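Local coordinates for protein of Unknown Function (DUF1696) with Pleckstrin-homology Domains (PDB 3DCX) that is of unknown function but folds as a bacterial pleckstrin-homology domain and packs as an assembly of five copies, at residues G21-D35 with V38-V52. Numbering follows the deposited sequence.
Sequences GDNEQLALAYRVIRD and VFTNKRLILIDKQGV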
ATOM      1  N   GLY A  21      13.281   1.953  18.755  1.00 28.32           N
ATOM      2  CA  GLY A  21      11.973   2.165  19.373  1.00 29.27           C
ATOM      3  C   GLY A  21      11.995   1.725  20.830  1.00 31.94           C
ATOM      4  O   GLY A  21      12.798   0.871  21.202  1.00 32.50           O
ATOM      5  N   ASP A  22      11.105   2.296  21.645  1.00 32.77           N
ATOM      6  CA  ASP A  22      11.002   1.979  23.073  1.00 34.58           C
ATOM      7  C   ASP A  22      10.838   0.471  23.329  1.00 35.87           C
ATOM      8  O   ASP A  22      11.447  -0.062  24.239  1.00 39.58           O
ATOM      9  CB  ASP A  22       9.813   2.699  23.737  1.00 34.46           C
ATOM     10  CG  ASP A  22       9.955   4.223  23.772  1.00 37.07           C
ATOM     11  OD1 ASP A  22      11.056   4.764  23.560  1.00 37.61           O
ATOM     12  OD2 ASP A  22       8.914   4.887  24.001  1.00 44.68           O
ATOM     13  N   ASN A  23      10.006  -0.199  22.540  1.00 35.57           N
ATOM     14  CA  ASN A  23       9.777  -1.646  22.678  1.00 37.83           C
ATOM     15  C   ASN A  23      10.487  -2.514  21.606  1.00 36.99           C
ATOM     16  O   ASN A  23      10.052  -3.630  21.282  1.00 37.90           O
ATOM     17  CB  ASN A  23       8.268  -1.910  22.637  1.00 40.16           C
ATOM     18  CG  ASN A  23       7.485  -1.061  23.662  1.00 50.83           C
ATOM     19  OD1 ASN A  23       7.951  -0.817  24.788  1.00 53.38           O
ATOM     20  ND2 ASN A  23       6.294  -0.609  23.264  1.00 57.62           N
ATOM     21  N   GLU A  24      11.589  -2.003  21.060  1.00 33.17           N
ATOM     22  CA  GLU A  24      12.322  -2.718  20.044  1.00 30.29           C
ATOM     23  C   GLU A  24      13.452  -3.523  20.662  1.00 29.50           C
ATOM     24  O   GLU A  24      14.134  -3.067  21.584  1.00 27.97           O
ATOM     25  CB  GLU A  24      12.898  -1.742  19.022  1.00 28.92           C
ATOM     26  CG  GLU A  24      13.457  -2.435  17.778  1.00 28.18           C
ATOM     27  CD  GLU A  24      13.762  -1.460  16.676  1.00 28.59           C
ATOM     28  OE1 GLU A  24      13.976  -0.250  16.978  1.00 28.28           O
ATOM     29  OE2 GLU A  24      13.812  -1.901  15.505  1.00 30.08           O
ATOM     30  N   GLN A  25      13.651  -4.719  20.125  1.00 29.95           N
ATOM     31  CA  GLN A  25      14.723  -5.607  20.554  1.00 30.19           C
ATOM     32  C   GLN A  25      15.496  -6.120  19.361  1.00 29.38           C
ATOM     33  O   GLN A  25      14.947  -6.335  18.284  1.00 27.54           O
ATOM     34  CB  GLN A  25      14.153  -6.779  21.330  1.00 29.37           C
ATOM     35  CG  GLN A  25      13.591  -6.381  22.665  1.00 38.86           C
ATOM     36  CD  GLN A  25      13.167  -7.581  23.456  1.00 48.30           C
ATOM     37  OE1 GLN A  25      11.973  -7.856  23.574  1.00 53.49           O
ATOM     38  NE2 GLN A  25      14.145  -8.343  23.967  1.00 44.10           N
ATOM     39  N   LEU A  26      16.789  -6.339  19.577  1.00 30.24           N
ATOM     40  CA  LEU A  26      17.652  -6.900  18.549  1.00 30.31           C
ATOM     41  C   LEU A  26      17.553  -8.416  18.535  1.00 29.00           C
ATOM     42  O   LEU A  26      17.503  -9.047  19.586  1.00 28.70           O
ATOM     43  CB  LEU A  26      19.094  -6.462  18.785  1.00 29.81           C
ATOM     44  CG  LEU A  26      19.335  -4.951  18.753  1.00 32.58           C
ATOM     45  CD1 LEU A  26      20.809  -4.757  18.873  1.00 28.01           C
ATOM     46  CD2 LEU A  26      18.827  -4.281  17.502  1.00 31.90           C
ATOM     47  N   ALA A  27      17.479  -9.006  17.350  1.00 27.96           N
ATOM     48  CA  ALA A  27      17.385 -10.471  17.242  1.00 30.62           C
ATOM     49  C   ALA A  27      18.691 -11.070  16.734  1.00 30.42           C
ATOM     50  O   ALA A  27      19.123 -12.146  17.166  1.00 28.34           O
ATOM     51  CB  ALA A  27      16.180 -10.905  16.324  1.00 28.64           C
ATOM     52  N   LEU A  28      19.319 -10.368  15.807  1.00 29.05           N
ATOM     53  CA  LEU A  28      20.424 -10.926  15.066  1.00 29.50           C
ATOM     54  C   LEU A  28      21.142  -9.818  14.318  1.00 28.92           C
ATOM     55  O   LEU A  28      20.504  -8.922  13.762  1.00 27.72           O
ATOM     56  CB  LEU A  28      19.860 -11.937  14.081  1.00 31.93           C
ATOM     57  CG  LEU A  28      20.744 -12.926  13.352  1.00 35.04           C
ATOM     58  CD1 LEU A  28      21.666 -13.727  14.312  1.00 38.57           C
ATOM     59  CD2 LEU A  28      19.800 -13.832  12.579  1.00 36.70           C
ATOM     60  N   ALA A  29      22.469  -9.889  14.269  1.00 26.00           N
ATOM     61  CA  ALA A  29      23.204  -8.934  13.500  1.00 26.36           C
ATOM     62  C   ALA A  29      24.499  -9.465  12.928  1.00 26.82           C
ATOM     63  O   ALA A  29      25.247 -10.161  13.598  1.00 25.24           O
ATOM     64  CB  ALA A  29      23.463  -7.664  14.317  1.00 25.51           C
ATOM     65  N   TYR A  30      24.758  -9.081  11.676  1.00 26.47           N
ATOM     66  CA  TYR A  30      25.967  -9.493  10.985  1.00 27.81           C
ATOM     67  C   TYR A  30      26.742  -8.275  10.475  1.00 28.83           C
ATOM     68  O   TYR A  30      26.170  -7.284  10.024  1.00 28.58           O
ATOM     69  CB  TYR A  30      25.634 -10.429   9.823  1.00 28.27           C
ATOM     70  CG  TYR A  30      25.011 -11.733  10.252  1.00 28.64           C
ATOM     71  CD1 TYR A  30      25.795 -12.748  10.800  1.00 30.62           C
ATOM     72  CD2 TYR A  30      23.641 -11.956  10.131  1.00 31.83           C
ATOM     73  CE1 TYR A  30      25.225 -13.961  11.220  1.00 30.92           C
ATOM     74  CE2 TYR A  30      23.065 -13.187  10.538  1.00 32.26           C
ATOM     75  CZ  TYR A  30      23.861 -14.165  11.084  1.00 31.17           C
ATOM     76  OH  TYR A  30      23.318 -15.370  11.504  1.00 37.96           O
ATOM     77  N   ARG A  31      28.059  -8.374  10.536  1.00 29.59           N
ATOM     78  CA  ARG A  31      28.927  -7.412   9.892  1.00 31.93           C
ATOM     79  C   ARG A  31      29.619  -7.996   8.649  1.00 32.07           C
ATOM     80  O   ARG A  31      30.059  -9.146   8.614  1.00 32.21           O
ATOM     81  CB  ARG A  31      29.964  -6.906  10.883  1.00 33.38           C
ATOM     82  CG  ARG A  31      30.665  -5.633  10.421  1.00 39.14           C
ATOM     83  CD  ARG A  31      32.016  -5.474  11.074  1.00 48.81           C
ATOM     84  NE  ARG A  31      31.959  -4.794  12.356  1.00 51.66           N
ATOM     85  CZ  ARG A  31      31.855  -5.397  13.533  1.00 55.61           C
ATOM     86  NH1 ARG A  31      31.776  -6.725  13.620  1.00 59.48           N
ATOM     87  NH2 ARG A  31      31.824  -4.657  14.632  1.00 52.27           N
ATOM     88  N   VAL A  32      29.699  -7.194   7.609  1.00 32.67           N
ATOM     89  CA  VAL A  32      30.529  -7.534   6.461  1.00 33.79           C
ATOM     90  C   VAL A  32      31.462  -6.342   6.274  1.00 34.37           C
ATOM     91  O   VAL A  32      31.041  -5.282   5.813  1.00 35.08           O
ATOM     92  CB  VAL A  32      29.698  -7.862   5.182  1.00 32.80           C
ATOM     93  CG1 VAL A  32      30.632  -8.111   3.986  1.00 33.25           C
ATOM     94  CG2 VAL A  32      28.838  -9.085   5.420  1.00 35.00           C
ATOM     95  N   ILE A  33      32.715  -6.519   6.696  1.00 34.65           N
ATOM     96  CA  ILE A  33      33.730  -5.453   6.699  1.00 36.62           C
ATOM     97  C   ILE A  33      33.262  -4.278   7.582  1.00 34.68           C
ATOM     98  O   ILE A  33      33.279  -4.390   8.801  1.00 34.13           O
ATOM     99  CB  ILE A  33      34.169  -5.019   5.263  1.00 38.36           C
ATOM    100  CG1 ILE A  33      34.605  -6.237   4.428  1.00 43.53           C
ATOM    101  CG2 ILE A  33      35.354  -4.061   5.346  1.00 40.40           C
ATOM    102  CD1 ILE A  33      34.526  -6.021   2.906  1.00 40.40           C
ATOM    103  N   ARG A  34      32.830  -3.165   6.998  1.00 33.68           N
ATOM    104  CA  ARG A  34      32.333  -2.029   7.794  1.00 34.26           C
ATOM    105  C   ARG A  34      30.797  -1.945   7.870  1.00 32.54           C
ATOM    106  O   ARG A  34      30.254  -1.205   8.688  1.00 34.61           O
ATOM    107  CB  ARG A  34      32.806  -0.711   7.202  1.00 34.70           C
ATOM    108  CG  ARG A  34      34.268  -0.587   6.993  1.00 37.86           C
ATOM    109  CD  ARG A  34      34.609   0.840   6.558  1.00 40.35           C
ATOM    110  NE  ARG A  34      33.945   1.256   5.310  1.00 39.77           N
ATOM    111  CZ  ARG A  34      34.460   2.150   4.460  1.00 39.80           C
ATOM    112  NH1 ARG A  34      35.621   2.739   4.726  1.00 35.97           N
ATOM    113  NH2 ARG A  34      33.817   2.468   3.348  1.00 31.93           N
ATOM    114  N   ASP A  35      30.117  -2.664   6.996  1.00 29.33           N
ATOM    115  CA  ASP A  35      28.673  -2.593   6.867  1.00 30.54           C
ATOM    116  C   ASP A  35      28.020  -3.611   7.799  1.00 30.37           C
ATOM    117  O   ASP A  35      28.634  -4.605   8.176  1.00 30.57           O
ATOM    118  CB  ASP A  35      28.268  -2.856   5.414  1.00 29.08           C
ATOM    119  CG  ASP A  35      28.824  -1.818   4.446  1.00 35.53           C
ATOM    120  OD1 ASP A  35      29.208  -0.711   4.897  1.00 33.19           O
ATOM    121  OD2 ASP A  35      28.882  -2.105   3.224  1.00 40.83           O
ATOM    122  N   VAL A  38      21.193  -5.647  10.392  1.00 27.56           N
ATOM    123  CA  VAL A  38      20.669  -5.854  11.738  1.00 28.26           C
ATOM    124  C   VAL A  38      19.211  -6.278  11.652  1.00 27.06           C
ATOM    125  O   VAL A  38      18.430  -5.654  10.936  1.00 27.80           O
ATOM    126  CB  VAL A  38      20.845  -4.590  12.578  1.00 27.14           C
ATOM    127  CG1 VAL A  38      20.287  -4.783  14.013  1.00 23.97           C
ATOM    128  CG2 VAL A  38      22.318  -4.218  12.601  1.00 24.77           C
ATOM    129  N   PHE A  39      18.885  -7.379  12.312  1.00 25.28           N
ATOM    130  CA  PHE A  39      17.493  -7.817  12.449  1.00 26.22           C
ATOM    131  C   PHE A  39      17.002  -7.439  13.812  1.00 25.97           C
ATOM    132  O   PHE A  39      17.521  -7.927  14.816  1.00 24.46           O
ATOM    133  CB  PHE A  39      17.349  -9.331  12.314  1.00 25.83           C
ATOM    134  CG  PHE A  39      17.755  -9.863  10.995  1.00 26.44           C
ATOM    135  CD1 PHE A  39      19.111 -10.017  10.677  1.00 33.54           C
ATOM    136  CD2 PHE A  39      16.796 -10.248  10.068  1.00 31.14           C
ATOM    137  CE1 PHE A  39      19.494 -10.522   9.437  1.00 31.61           C
ATOM    138  CE2 PHE A  39      17.165 -10.757   8.822  1.00 30.46           C
ATOM    139  CZ  PHE A  39      18.503 -10.897   8.508  1.00 32.65           C
ATOM    140  N   THR A  40      16.003  -6.570  13.863  1.00 26.48           N
ATOM    141  CA  THR A  40      15.307  -6.319  15.110  1.00 25.78           C
ATOM    142  C   THR A  40      13.979  -7.097  15.109  1.00 26.06           C
ATOM    143  O   THR A  40      13.696  -7.868  14.192  1.00 25.84           O
ATOM    144  CB  THR A  40      15.115  -4.833  15.347  1.00 24.21           C
ATOM    145  OG1 THR A  40      13.867  -4.388  14.768  1.00 24.94           O
ATOM    146  CG2 THR A  40      16.326  -4.049  14.816  1.00 22.98           C
ATOM    147  N   ASN A  41      13.177  -6.942  16.150  1.00 27.66           N
ATOM    148  CA  ASN A  41      11.828  -7.512  16.099  1.00 28.00           C
ATOM    149  C   ASN A  41      10.804  -6.681  15.280  1.00 28.75           C
ATOM    150  O   ASN A  41       9.662  -7.090  15.141  1.00 27.02           O
ATOM    151  CB  ASN A  41      11.291  -7.828  17.500  1.00 27.80           C
ATOM    152  CG  ASN A  41      11.151  -6.630  18.367  1.00 30.65           C
ATOM    153  OD1 ASN A  41      11.723  -5.566  18.118  1.00 27.46           O
ATOM    154  ND2 ASN A  41      10.386  -6.791  19.424  1.00 32.05           N
ATOM    155  N   LYS A  42      11.223  -5.535  14.750  1.00 29.97           N
ATOM    156  CA  LYS A  42      10.354  -4.598  14.015  1.00 29.05           C
ATOM    157  C   LYS A  42      10.826  -4.274  12.592  1.00 27.69           C
ATOM    158  O   LYS A  42      10.038  -3.847  11.749  1.00 25.55           O
ATOM    159  CB  LYS A  42      10.301  -3.283  14.762  1.00 29.91           C
ATOM    160  CG  LYS A  42       9.898  -3.367  16.205  1.00 32.58           C
ATOM    161  CD  LYS A  42       8.432  -3.521  16.369  1.00 40.52           C
ATOM    162  CE  LYS A  42       8.036  -3.300  17.816  1.00 46.49           C
ATOM    163  NZ  LYS A  42       6.913  -4.184  18.149  1.00 47.89           N
ATOM    164  N   ARG A  43      12.116  -4.413  12.344  1.00 25.39           N
ATOM    165  CA  ARG A  43      12.687  -3.982  11.066  1.00 25.08           C
ATOM    166  C   ARG A  43      14.048  -4.583  10.829  1.00 24.78           C
ATOM    167  O   ARG A  43      14.694  -5.075  11.741  1.00 24.93           O
ATOM    168  CB  ARG A  43      12.838  -2.442  11.044  1.00 24.93           C
ATOM    169  CG  ARG A  43      13.677  -1.919  12.207  1.00 23.01           C
ATOM    170  CD  ARG A  43      14.099  -0.442  12.111  1.00 25.97           C
ATOM    171  NE  ARG A  43      14.322   0.061  13.478  1.00 25.66           N
ATOM    172  CZ  ARG A  43      14.620   1.312  13.805  1.00 26.42           C
ATOM    173  NH1 ARG A  43      14.805   2.254  12.878  1.00 27.11           N
ATOM    174  NH2 ARG A  43      14.746   1.635  15.088  1.00 26.62           N
ATOM    175  N   LEU A  44      14.514  -4.474   9.594  1.00 26.95           N
ATOM    176  CA  LEU A  44      15.928  -4.578   9.318  1.00 27.04           C
ATOM    177  C   LEU A  44      16.492  -3.167   9.358  1.00 29.78           C
ATOM    178  O   LEU A  44      15.834  -2.217   8.905  1.00 30.41           O
ATOM    179  CB  LEU A  44      16.182  -5.173   7.952  1.00 27.54           C
ATOM    180  CG  LEU A  44      15.364  -6.402   7.561  1.00 29.34           C
ATOM    181  CD1 LEU A  44      15.623  -6.694   6.084  1.00 30.99           C
ATOM    182  CD2 LEU A  44      15.683  -7.604   8.429  1.00 26.66           C
ATOM    183  N   ILE A  45      17.696  -3.037   9.912  1.00 27.68           N
ATOM    184  CA  ILE A  45      18.504  -1.837   9.801  1.00 27.58           C
ATOM    185  C   ILE A  45      19.732  -2.187   8.950  1.00 30.30           C
ATOM    186  O   ILE A  45      20.514  -3.104   9.274  1.00 28.72           O
ATOM    187  CB  ILE A  45      18.894  -1.254  11.172  1.00 27.65           C
ATOM    188  CG1 ILE A  45      17.653  -1.063  12.039  1.00 27.80           C
ATOM    189  CG2 ILE A  45      19.617   0.139  11.003  1.00 28.50           C
ATOM    190  CD1 ILE A  45      17.963  -0.731  13.527  1.00 30.99           C
ATOM    191  N   LEU A  46      19.877  -1.495   7.825  1.00 29.54           N
ATOM    192  CA  LEU A  46      21.005  -1.718   6.959  1.00 31.22           C
ATOM    193  C   LEU A  46      21.924  -0.519   7.121  1.00 29.24           C
ATOM    194  O   LEU A  46      21.555   0.608   6.793  1.00 27.89           O
ATOM    195  CB  LEU A  46      20.572  -1.911   5.500  1.00 33.84           C
ATOM    196  CG  LEU A  46      19.358  -2.792   5.175  1.00 38.88           C
ATOM    197  CD1 LEU A  46      19.413  -3.169   3.714  1.00 47.75           C
ATOM    198  CD2 LEU A  46      19.284  -4.030   6.041  1.00 44.16           C
ATOM    199  N   ILE A  47      23.097  -0.772   7.685  1.00 29.19           N
ATOM    200  CA  ILE A  47      24.102   0.261   7.945  1.00 28.78           C
ATOM    201  C   ILE A  47      25.229   0.174   6.922  1.00 29.78           C
ATOM    202  O   ILE A  47      26.043  -0.756   6.964  1.00 29.99           O
ATOM    203  CB  ILE A  47      24.686   0.113   9.355  1.00 29.40           C
ATOM    204  CG1 ILE A  47      23.558   0.160  10.400  1.00 27.48           C
ATOM    205  CG2 ILE A  47      25.756   1.204   9.598  1.00 29.29           C
ATOM    206  CD1 ILE A  47      23.999  -0.028  11.844  1.00 28.12           C
ATOM    207  N   ASP A  48      25.257   1.122   5.991  1.00 27.43           N
ATOM    208  CA  ASP A  48      26.244   1.116   4.943  0.50 28.25           C
ATOM    209  C   ASP A  48      27.165   2.326   5.148  1.00 30.38           C
ATOM    210  O   ASP A  48      26.702   3.451   5.357  1.00 29.76           O
ATOM    211  CB  ASP A  48      25.556   1.119   3.564  0.50 28.09           C
ATOM    212  CG  ASP A  48      24.575  -0.079   3.363  0.50 31.75           C
ATOM    213  OD1 ASP A  48      24.800  -1.189   3.903  0.50 24.59           O
ATOM    214  OD2 ASP A  48      23.557   0.104   2.650  0.50 41.59           O
ATOM    215  N   LYS A  49      28.465   2.079   5.102  1.00 32.08           N
ATOM    216  CA  LYS A  49      29.461   3.145   5.217  1.00 34.65           C
ATOM    217  C   LYS A  49      30.217   3.274   3.888  1.00 34.68           C
ATOM    218  O   LYS A  49      30.529   2.275   3.228  1.00 37.13           O
ATOM    219  CB  LYS A  49      30.413   2.884   6.380  1.00 33.26           C
ATOM    220  CG  LYS A  49      29.705   2.623   7.723  1.00 33.10           C
ATOM    221  CD  LYS A  49      30.714   2.515   8.847  1.00 36.85           C
ATOM    222  CE  LYS A  49      30.112   2.823  10.197  1.00 40.09           C
ATOM    223  NZ  LYS A  49      31.194   3.032  11.165  1.00 38.34           N
ATOM    224  N   GLN A  50      30.486   4.509   3.498  1.00 31.52           N
ATOM    225  CA  GLN A  50      31.217   4.785   2.276  1.00 35.10           C
ATOM    226  C   GLN A  50      32.361   5.754   2.533  1.00 30.44           C
ATOM    227  O   GLN A  50      32.357   6.477   3.525  1.00 29.95           O
ATOM    228  CB  GLN A  50      30.263   5.367   1.232  1.00 37.37           C
ATOM    229  CG  GLN A  50      29.298   4.338   0.647  1.00 43.68           C
ATOM    230  CD  GLN A  50      28.273   4.981  -0.246  1.00 45.08           C
ATOM    231  OE1 GLN A  50      27.486   5.834   0.198  1.00 59.61           O
ATOM    232  NE2 GLN A  50      28.265   4.581  -1.523  1.00 57.02           N
ATOM    233  N   GLY A  51      33.313   5.757   1.613  1.00 27.79           N
ATOM    234  CA  GLY A  51      34.455   6.665   1.635  1.00 26.89           C
ATOM    235  C   GLY A  51      35.617   5.926   2.243  1.00 24.22           C
ATOM    236  O   GLY A  51      35.423   4.884   2.839  1.00 23.88           O
ATOM    237  N   VAL A  52      36.822   6.456   2.101  1.00 23.58           N
ATOM    238  CA  VAL A  52      38.010   5.854   2.695  1.00 23.37           C
ATOM    239  C   VAL A  52      37.878   5.751   4.219  1.00 25.93           C
ATOM    240  O   VAL A  52      38.201   4.711   4.796  1.00 26.68           O
ATOM    241  CB  VAL A  52      39.293   6.634   2.303  1.00 24.01           C
ATOM    242  CG1 VAL A  52      40.557   6.054   2.990  1.00 25.92           C
ATOM    243  CG2 VAL A  52      39.445   6.615   0.814  1.00 24.03           C
TER
HETATM  244  O   HOH W   1      31.828  -0.348   3.445  1.00 39.64           O
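Glu24 and Arg43 meet side-on, carboxylate and guanidinium nearly coplanar, 8° apart. Arg43 NH2 bonds Glu24 OE1 at 2.8 Å and Arg43 NE bonds Glu24 OE2 at 2.9 Å, each on a syn lone pair. The anti lone pair of Glu24 OE2 takes the hydroxyl of Thr40, OG1 lying 2.6 Å from it, while the backbone N of Gly21 closes on OE1 from its anti side. Glu24 gets there because CG is turned away from the backbone N (chi1 -169°) and the chain beyond it stays extended, bringing the carboxylate to Thr40 and Arg43 on the two sides of the turn between strands 35-40 and 43-50. There Thr40 OG1 also accepts from the N of Lys42 and Arg43, an ST motif. Next door, Asn41 OD1 receives Gln25 N at 2.9 Å from above its amide plane, and Asn41 N returns a bond to Gln25 O.

Strand 26-32 then pairs antiparallel with 35-40 through a classic beta bulge: Ala27 N and Leu28 N both bond Phe39 O. Leu26 CD2 rests against both Val38 CG1 and Thr40 CG2, on the side covered by helix 9-16; the Phe39 ring lies beside Leu28 CB on the face toward helix 105-116.

At the far end, Asp35 OD1 accepts Lys49 N at 2.9 Å, and Arg34, bent at chi3 (-59°), clasps Gly51 O with NH1 and NH2. Four donors on one carboxylate probably keep Glu24 ionised, and a salt bridge backed by neutral donors ties the loop before strand 26-32 to the hairpin of 35-40 and 43-50 in this PH-like sheet.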